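Long-range contacts in PspGI restriction endonuclease (Pyrococcus sp. GI-H, PDB 3BM3), which binds its target DNA with base flipping and probably cleaves it as a type II site-specific restriction endonuclease of the PD-(D/E)XK clan: residues C[174-178]-C[207-211]; C[170-174]-C[186-190]; C[51-56]-C[246-250]. The protein carries 2 engineered substitutions. Where two conformers were deposited one is given. Residue numbers count along the deposited sequence, not the author numbering.

Contact 2 sets helix 167-181 on one face of a central mixed sheet, contact 1 ties that helix to the loop before strand 211-214, and contact 3 joins helix 52-80 to the start of helix 249-259, which lies on the other face. Contacts 1 and 2, centred 5 Å apart, share Ala174 and meet where Asp210 N lies 2.8 Å from Phe187 O and Arg211 O 2.9 Å from Phe189 N. Contact 3 closes a longer span that includes both. Its centre is 19 Å from that of contact 2, yet the two touch where Val190 CG2 of strand 186-191 meets Ile249 CD1 at 3.4 Å. At their nearest atoms, all three lie about 7 to 8 Å from the bound DNA.

Contact 1: C[174-178]-C[207-211]; sequences AQILR and NGIDR
A single arginine can serve several acceptors of a loop: Arg178, on the helical segment 174-178 (Arg178 N to Ala174 O 2.7 Å), reaches Gly208 O and Asp210 of the irregular segment 207-211. The backbones come closest at Ala174 and Gly208, CA atoms 5.7 Å apart. Arg178 takes chi1 to chi3 m, t, t with chi4 -81°, which brings NE and NH2 to donate to Gly208 O, at 2.9 and 2.7 Å. NH2 forms a weakly hydrogen-bonded salt bridge with Asp210 OD2 at 2.8 Å, and Phe187 N also donates to OD2. Water 1 accepts from Arg178 NH1 at 3.0 Å and lies 2.6 Å from Asp210 OD1. The arginine links helix 167-181 of the beta-alpha-beta unit to the loop before strand 211-214. At Gly208, phi/psi 102/0, a CB would jam against the preceding carbonyl; Ala174 CB meets Gly208 O at 3.6 Å and Ile209 CD1 at 4.2 Å. Asn207 OD1 accepts from Gln175 NE2 of the second subunit, and Asn207 ND2 donates to Ala203 O.

Contact 2: C[170-174]-C[186-190]; sequences AVGEA and NFWFV
Phe187 lays one face of its ring over the methyl group of Ala174, whose CB stands 4.0 Å from the ring centroid and only 6° off the normal, a CH-pi contact. The ring comes from segment 186-190, an extended strand, and the methyl from segment 170-174, a regular helix in which Ala174 N bonds to Ala170 O at 2.8 Å. The two short axes run nearly antiparallel, at 169°, with a closest approach of 9.8 Å. In register, Ala174 faces Phe187 (CA atoms 6.7 Å apart) and Ala170 faces Phe189 (7.2 Å), so that one helical turn matches a two-residue step along the strand.

Phe187 and Phe189 both adopt chi1 t with chi2 near 90°, and both direct their CA-to-CB bonds toward the helix. Ala170 CB packs 3.6 Å from Phe189 CD1 and 4.2 Å from Phe187 CE2, thereby touching both rings, and Ala170 O lies 3.6 Å from Phe187 CZ. Glu173, fully extended in chi1 and chi2, brings its carboxylate carbon CD to the Phe187 edge, 3.8 Å from CE1; its OE1 is hydrogen-bonded to Thr158. No hydrogen bond joins the two segments, and the small alanines let the aromatic rings approach the helix closely. Met204 of helix 198-206 packs against Ala170 and Phe189, while Trp188 and Val190 meet helix 249-259 on the other face of the sheet. The arrangement belongs to a beta-alpha-beta crossover, in which helix 167-181 covers the parallel strands 155-160 and 186-191, within the alpha/beta core of a PD-(D/E)XK nuclease.

Contact 3: C[51-56]-C[246-250]; sequences TPSRIA and FSDIF
This is a buried contact between the beginnings of two helices, where the N-terminal turn of helix 52-80 meets the segment leading from strand 243-245, outermost within this chain, into helix 249-259. It connects helix 52-80 to that segment beside the sheet of the PD-(D/E)XK fold, across a long interval of sequence. Thr51 is the N-cap of its helix: with chi1 p, its OG1 accepts from Arg54 N at 3.0 Å. Helical bonds follow from Ile55 N to Thr51 O (3.0 Å) and from Ala56 N to Pro52 O (2.8 Å). Across the interface, the backbone of 246-248 already turns helically, though the regular hydrogen-bond pattern is not yet in place, and Ile249 N bonds to Phe246 O at 3.0 Å. Pro52 and Ser247 mark the closest backbone approach, 4.9 Å between CA atoms.

Pro52 CB packs against both aromatic rings, 3.5 Å from Phe250 CE2 and 4.1 Å from Phe246 CE2. Phe246, with chi1 t, directs CE2 to within 4.0 Å of Ala56 CB and places CD2 3.5 Å from Ser53 CA. Beyond the segments, Phe246 meets Phe192 edge-to-face, and Phe250 packs on Phe108 and Phe115 of helix 85-115. Asp216 bridges the polar side, hydrogen-bonding Ser247 OG through OD2 and Ser53 OG through its backbone N. Ser247 OG (chi1 m) accepts from Ser53 N, a first-turn amide, at 2.9 Å with an N-H...O angle of 155°.

Contact 1: C[174-178]-C[207-211]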
loop_
_atom_site.group_PDB
_atom_site.type_symbol
_atom_site.label_atom_id
_atom_site.label_comp_id
_atom_site.label_asym_id
_atom_site.label_seq_id
_atom_site.Cartn_x
_atom_site.Cartn_y
_atom_site.Cartn_z
ATOM N N ALA C 174 5.729 3.171 -12.036
ATOM C CA ALA C 174 6.850 3.363 -12.962
ATOM C C ALA C 174 6.710 2.405 -14.138
ATOM O O ALA C 174 6.947 2.783 -15.291
ATOM C CB ALA C 174 8.191 3.164 -12.228
ATOM N N GLN C 175 6.320 1.170 -13.862
ATOM C CA GLN C 175 6.204 0.177 -14.928
ATOM C C GLN C 175 5.096 0.589 -15.886
ATOM O O GLN C 175 5.263 0.562 -17.100
ATOM C CB GLN C 175 5.918 -1.199 -14.322
ATOM C CG GLN C 175 5.271 -2.208 -15.270
ATOM C CD GLN C 175 6.089 -2.466 -16.520
ATOM O OE1 GLN C 175 7.332 -2.299 -16.508
ATOM N NE2 GLN C 175 5.396 -2.872 -17.629
ATOM N N ILE C 176 3.959 0.984 -15.333
ATOM C CA ILE C 176 2.841 1.407 -16.161
ATOM C C ILE C 176 3.247 2.576 -17.063
ATOM O O ILE C 176 2.980 2.574 -18.257
ATOM C CB ILE C 176 1.639 1.772 -15.311
ATOM C CG1 ILE C 176 1.147 0.495 -14.595
ATOM C CG2 ILE C 176 0.498 2.347 -16.158
ATOM C CD1 ILE C 176 0.214 0.839 -13.402
ATOM N N LEU C 177 3.963 3.537 -16.485
ATOM C CA LEU C 177 4.421 4.728 -17.210
ATOM C C LEU C 177 5.503 4.394 -18.228
ATOM O O LEU C 177 5.456 4.879 -19.356
ATOM C CB LEU C 177 4.921 5.739 -16.208
ATOM C CG LEU C 177 3.765 6.412 -15.446
ATOM C CD1 LEU C 177 4.327 7.216 -14.282
ATOM C CD2 LEU C 177 2.898 7.275 -16.389
ATOM N N ARG C 178 6.436 3.537 -17.849
ATOM C CA ARG C 178 7.492 3.114 -18.773
ATOM C C ARG C 178 6.941 2.319 -19.928
ATOM O O ARG C 178 7.415 2.444 -21.081
ATOM C CB ARG C 178 8.563 2.339 -18.039
ATOM C CG ARG C 178 9.393 3.245 -17.242
ATOM C CD ARG C 178 10.548 2.584 -16.568
ATOM N NE ARG C 178 11.057 3.548 -15.604
ATOM C CZ ARG C 178 11.874 4.570 -15.896
ATOM N NH1 ARG C 178 12.348 4.748 -17.131
ATOM N NH2 ARG C 178 12.245 5.406 -14.939
ATOM N N ASN C 207 14.439 -1.470 -11.027
ATOM C CA ASN C 207 13.100 -1.726 -11.553
ATOM C C ASN C 207 12.284 -0.474 -11.822
ATOM O O ASN C 207 11.084 -0.422 -11.544
ATOM C CB ASN C 207 12.373 -2.709 -10.653
ATOM C CG ASN C 207 12.972 -4.073 -10.729
ATOM O OD1 ASN C 207 12.734 -4.792 -11.686
ATOM N ND2 ASN C 207 13.787 -4.415 -9.760
ATOM N N GLY C 208 12.931 0.510 -12.442
ATOM C CA GLY C 208 12.227 1.617 -13.039
ATOM C C GLY C 208 12.194 2.920 -12.294
ATOM O O GLY C 208 11.625 3.904 -12.787
ATOM N N ILE C 209 12.827 2.945 -11.138
ATOM C CA ILE C 209 12.938 4.165 -10.367
ATOM C C ILE C 209 14.347 4.673 -10.593
ATOM O O ILE C 209 15.321 3.951 -10.367
ATOM C CB ILE C 209 12.627 3.945 -8.889
ATOM C CG1 ILE C 209 11.133 3.663 -8.707
ATOM C CG2 ILE C 209 12.966 5.178 -8.090
ATOM C CD1 ILE C 209 10.731 2.330 -9.031
ATOM N N ASP C 210 14.445 5.904 -11.068
ATOM C CA ASP C 210 15.752 6.470 -11.396
ATOM C C ASP C 210 16.562 6.938 -10.234
ATOM O O ASP C 210 17.774 6.853 -10.273
ATOM C CB ASP C 210 15.601 7.609 -12.376
ATOM C CG ASP C 210 15.009 7.139 -13.632
ATOM O OD1 ASP C 210 15.722 6.405 -14.369
ATOM O OD2 ASP C 210 13.823 7.391 -13.836
ATOM N N ARG C 211 15.875 7.475 -9.223
ATOM C CA ARG C 211 16.494 8.093 -8.053
ATOM C C ARG C 211 15.610 7.828 -6.843
ATOM O O ARG C 211 14.379 7.914 -6.935
ATOM C CB ARG C 211 16.693 9.600 -8.244
ATOM C CG ARG C 211 17.493 9.956 -9.486
ATOM C CD ARG C 211 17.738 11.440 -9.603
ATOM N NE ARG C 211 18.716 11.991 -8.672
ATOM C CZ ARG C 211 20.041 11.905 -8.790
ATOM N NH1 ARG C 211 20.602 11.210 -9.768
ATOM N NH2 ARG C 211 20.814 12.487 -7.880
HETATM O O HOH W 1 14.897 6.397 -16.852
#

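Contact 2: C[170-174]-C[186-190]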
loop_
_atom_site.group_PDB
_atom_site.type_symbol
_atom_site.label_atom_id
_atom_site.label_comp_id
_atom_site.label_asym_id
_atom_site.label_seq_id
_atom_site.Cartn_x
_atom_site.Cartn_y
_atom_site.Cartn_z
ATOM N N ALA C 170 5.194 2.299 -6.241
ATOM C CA ALA C 170 5.980 3.198 -7.087
ATOM C C ALA C 170 6.588 2.419 -8.240
ATOM O O ALA C 170 6.608 2.918 -9.375
ATOM C CB ALA C 170 7.047 3.865 -6.271
ATOM N N VAL C 171 7.045 1.196 -7.973
ATOM C CA VAL C 171 7.604 0.318 -8.996
ATOM C C VAL C 171 6.484 0.026 -9.990
ATOM O O VAL C 171 6.670 0.113 -11.175
ATOM C CB VAL C 171 8.174 -0.969 -8.426
ATOM C CG1 VAL C 171 8.660 -1.913 -9.548
ATOM C CG2 VAL C 171 9.323 -0.705 -7.420
ATOM N N GLY C 172 5.287 -0.213 -9.473
ATOM C CA GLY C 172 4.108 -0.471 -10.303
ATOM C C GLY C 172 3.784 0.709 -11.177
ATOM O O GLY C 172 3.593 0.579 -12.390
ATOM N N GLU C 173 3.715 1.891 -10.570
ATOM C CA GLU C 173 3.437 3.105 -11.294
ATOM C C GLU C 173 4.479 3.335 -12.410
ATOM O O GLU C 173 4.162 3.633 -13.565
ATOM C CB GLU C 173 3.396 4.291 -10.338
ATOM C CG GLU C 173 3.087 5.557 -11.031
ATOM C CD GLU C 173 3.016 6.742 -10.119
ATOM O OE1 GLU C 173 3.114 6.569 -8.890
ATOM O OE2 GLU C 173 2.913 7.855 -10.653
ATOM N N ALA C 174 5.729 3.171 -12.036
ATOM C CA ALA C 174 6.850 3.363 -12.962
ATOM C C ALA C 174 6.710 2.405 -14.138
ATOM O O ALA C 174 6.947 2.783 -15.291
ATOM C CB ALA C 174 8.191 3.164 -12.228
ATOM N N ASN C 186 11.737 10.089 -16.255
ATOM C CA ASN C 186 12.497 10.334 -15.051
ATOM C C ASN C 186 11.523 10.154 -13.900
ATOM O O ASN C 186 10.607 10.928 -13.734
ATOM C CB ASN C 186 13.041 11.734 -15.066
ATOM C CG ASN C 186 13.948 11.967 -16.236
ATOM O OD1 ASN C 186 14.998 11.367 -16.327
ATOM N ND2 ASN C 186 13.502 12.797 -17.174
ATOM N N PHE C 187 11.735 9.106 -13.136
ATOM C CA PHE C 187 10.791 8.752 -12.088
ATOM C C PHE C 187 11.565 8.651 -10.796
ATOM O O PHE C 187 12.458 7.795 -10.675
ATOM C CB PHE C 187 10.146 7.418 -12.412
ATOM C CG PHE C 187 8.981 7.100 -11.545
ATOM C CD1 PHE C 187 7.699 7.317 -11.989
ATOM C CD2 PHE C 187 9.174 6.582 -10.273
ATOM C CE1 PHE C 187 6.613 7.032 -11.182
ATOM C CE2 PHE C 187 8.090 6.303 -9.465
ATOM C CZ PHE C 187 6.829 6.510 -9.925
ATOM N N TRP C 188 11.253 9.547 -9.850
ATOM C CA TRP C 188 12.001 9.627 -8.618
ATOM C C TRP C 188 11.070 9.295 -7.471
ATOM O O TRP C 188 9.916 9.668 -7.485
ATOM C CB TRP C 188 12.597 11.018 -8.394
ATOM C CG TRP C 188 13.551 11.485 -9.446
ATOM C CD1 TRP C 188 13.954 10.822 -10.554
ATOM C CD2 TRP C 188 14.194 12.766 -9.494
ATOM N NE1 TRP C 188 14.804 11.606 -11.301
ATOM C CE2 TRP C 188 14.987 12.792 -10.652
ATOM C CE3 TRP C 188 14.226 13.866 -8.634
ATOM C CZ2 TRP C 188 15.767 13.894 -10.985
ATOM C CZ3 TRP C 188 14.982 14.974 -8.993
ATOM C CH2 TRP C 188 15.752 14.962 -10.132
ATOM N N PHE C 189 11.606 8.600 -6.482
ATOM C CA PHE C 189 10.831 8.207 -5.323
ATOM C C PHE C 189 11.380 8.942 -4.134
ATOM O O PHE C 189 12.588 8.960 -3.874
ATOM C CB PHE C 189 11.009 6.721 -5.072
ATOM C CG PHE C 189 10.291 6.216 -3.858
ATOM C CD1 PHE C 189 8.982 5.763 -3.969
ATOM C CD2 PHE C 189 10.887 6.231 -2.634
ATOM C CE1 PHE C 189 8.287 5.336 -2.839
ATOM C CE2 PHE C 189 10.188 5.793 -1.505
ATOM C CZ PHE C 189 8.913 5.334 -1.625
ATOM N N VAL C 190 10.458 9.470 -3.348
ATOM C CA VAL C 190 10.784 10.133 -2.100
ATOM C C VAL C 190 10.015 9.455 -0.967
ATOM O O VAL C 190 8.805 9.358 -1.033
ATOM C CB VAL C 190 10.362 11.615 -2.129
ATOM C CG1 VAL C 190 10.650 12.265 -0.808
ATOM C CG2 VAL C 190 11.010 12.328 -3.272
#

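Contact 3: C[51-56]-C[246-250]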
loop_
_atom_site.group_PDB
_atom_site.type_symbol
_atom_site.label_atom_id
_atom_site.label_comp_id
_atom_site.label_asym_id
_atom_site.label_seq_id
_atom_site.Cartn_x
_atom_site.Cartn_y
_atom_site.Cartn_z
ATOM N N THR C 51 18.248 22.581 6.751
ATOM C CA THR C 51 18.077 21.822 5.523
ATOM C C THR C 51 16.593 21.654 5.220
ATOM O O THR C 51 15.759 21.741 6.126
ATOM C CB THR C 51 18.660 20.450 5.668
ATOM O OG1 THR C 51 17.967 19.726 6.700
ATOM C CG2 THR C 51 20.165 20.536 5.970
ATOM N N PRO C 52 16.263 21.377 3.940
ATOM C CA PRO C 52 14.890 21.045 3.619
ATOM C C PRO C 52 14.333 19.928 4.487
ATOM O O PRO C 52 13.180 20.007 4.921
ATOM C CB PRO C 52 14.987 20.645 2.149
ATOM C CG PRO C 52 16.098 21.502 1.610
ATOM C CD PRO C 52 17.099 21.453 2.722
ATOM N N SER C 53 15.122 18.882 4.731
ATOM C CA SER C 53 14.609 17.736 5.480
ATOM C C SER C 53 14.289 18.191 6.915
ATOM O O SER C 53 13.261 17.825 7.461
ATOM C CB SER C 53 15.590 16.574 5.463
ATOM O OG SER C 53 15.025 15.371 5.976
ATOM N N ARG C 54 15.167 18.986 7.521
ATOM C CA ARG C 54 14.892 19.460 8.867
ATOM C C ARG C 54 13.669 20.360 8.941
ATOM O O ARG C 54 12.904 20.265 9.875
ATOM C CB ARG C 54 16.105 20.149 9.460
ATOM C CG ARG C 54 17.185 19.173 9.739
ATOM C CD ARG C 54 18.367 19.865 10.329
ATOM N NE ARG C 54 19.349 18.897 10.818
ATOM C CZ ARG C 54 20.646 18.875 10.503
ATOM N NH1 ARG C 54 21.175 19.772 9.673
ATOM N NH2 ARG C 54 21.435 17.942 11.028
ATOM N N ILE C 55 13.496 21.242 7.969
ATOM C CA ILE C 55 12.341 22.106 7.948
ATOM C C ILE C 55 11.112 21.267 7.752
ATOM O O ILE C 55 10.078 21.469 8.421
ATOM C CB ILE C 55 12.439 23.133 6.826
ATOM C CG1 ILE C 55 13.544 24.138 7.163
ATOM C CG2 ILE C 55 11.124 23.887 6.659
ATOM C CD1 ILE C 55 13.790 25.178 6.087
ATOM N N ALA C 56 11.200 20.318 6.834
ATOM C CA ALA C 56 10.062 19.432 6.555
ATOM C C ALA C 56 9.650 18.646 7.775
ATOM O O ALA C 56 8.466 18.593 8.112
ATOM C CB ALA C 56 10.358 18.462 5.411
ATOM N N PHE C 246 16.753 13.422 1.083
ATOM C CA PHE C 246 15.619 14.277 0.791
ATOM C C PHE C 246 16.039 15.713 0.500
ATOM O O PHE C 246 15.579 16.338 -0.437
ATOM C CB PHE C 246 14.662 14.247 1.976
ATOM C CG PHE C 246 13.508 15.194 1.835
ATOM C CD1 PHE C 246 12.377 14.816 1.148
ATOM C CD2 PHE C 246 13.568 16.473 2.359
ATOM C CE1 PHE C 246 11.307 15.677 1.040
ATOM C CE2 PHE C 246 12.495 17.345 2.231
ATOM C CZ PHE C 246 11.373 16.931 1.571
ATOM N N SER C 247 16.945 16.233 1.303
ATOM C CA SER C 247 17.328 17.608 1.120
ATOM C C SER C 247 17.893 17.895 -0.240
ATOM O O SER C 247 17.884 19.051 -0.691
ATOM C CB SER C 247 18.322 18.003 2.204
ATOM O OG SER C 247 17.633 18.133 3.415
ATOM N N ASP C 248 18.446 16.865 -0.879
ATOM C CA ASP C 248 19.121 17.036 -2.151
ATOM C C ASP C 248 18.164 17.175 -3.309
ATOM O O ASP C 248 18.573 17.580 -4.415
ATOM C CB ASP C 248 19.969 15.812 -2.483
ATOM C CG ASP C 248 21.140 15.628 -1.580
ATOM O OD1 ASP C 248 21.435 16.511 -0.801
ATOM O OD2 ASP C 248 21.752 14.552 -1.668
ATOM N N ILE C 249 16.895 16.825 -3.109
ATOM C CA ILE C 249 16.031 16.711 -4.264
ATOM C C ILE C 249 15.815 18.078 -4.930
ATOM O O ILE C 249 15.628 18.166 -6.114
ATOM C CB ILE C 249 14.704 16.032 -3.940
ATOM C CG1 ILE C 249 13.998 15.607 -5.228
ATOM C CG2 ILE C 249 13.817 16.937 -3.033
ATOM C CD1 ILE C 249 12.805 14.685 -5.031
ATOM N N PHE C 250 15.852 19.139 -4.162
ATOM C CA PHE C 250 15.522 20.456 -4.677
ATOM C C PHE C 250 16.561 20.960 -5.651
ATOM O O PHE C 250 16.228 21.343 -6.785
ATOM C CB PHE C 250 15.249 21.380 -3.506
ATOM C CG PHE C 250 14.148 20.842 -2.657
ATOM C CD1 PHE C 250 12.853 20.894 -3.106
ATOM C CD2 PHE C 250 14.420 20.119 -1.503
ATOM C CE1 PHE C 250 11.850 20.329 -2.378
ATOM C CE2 PHE C 250 13.421 19.549 -0.775
ATOM C CZ PHE C 250 12.131 19.648 -1.209
#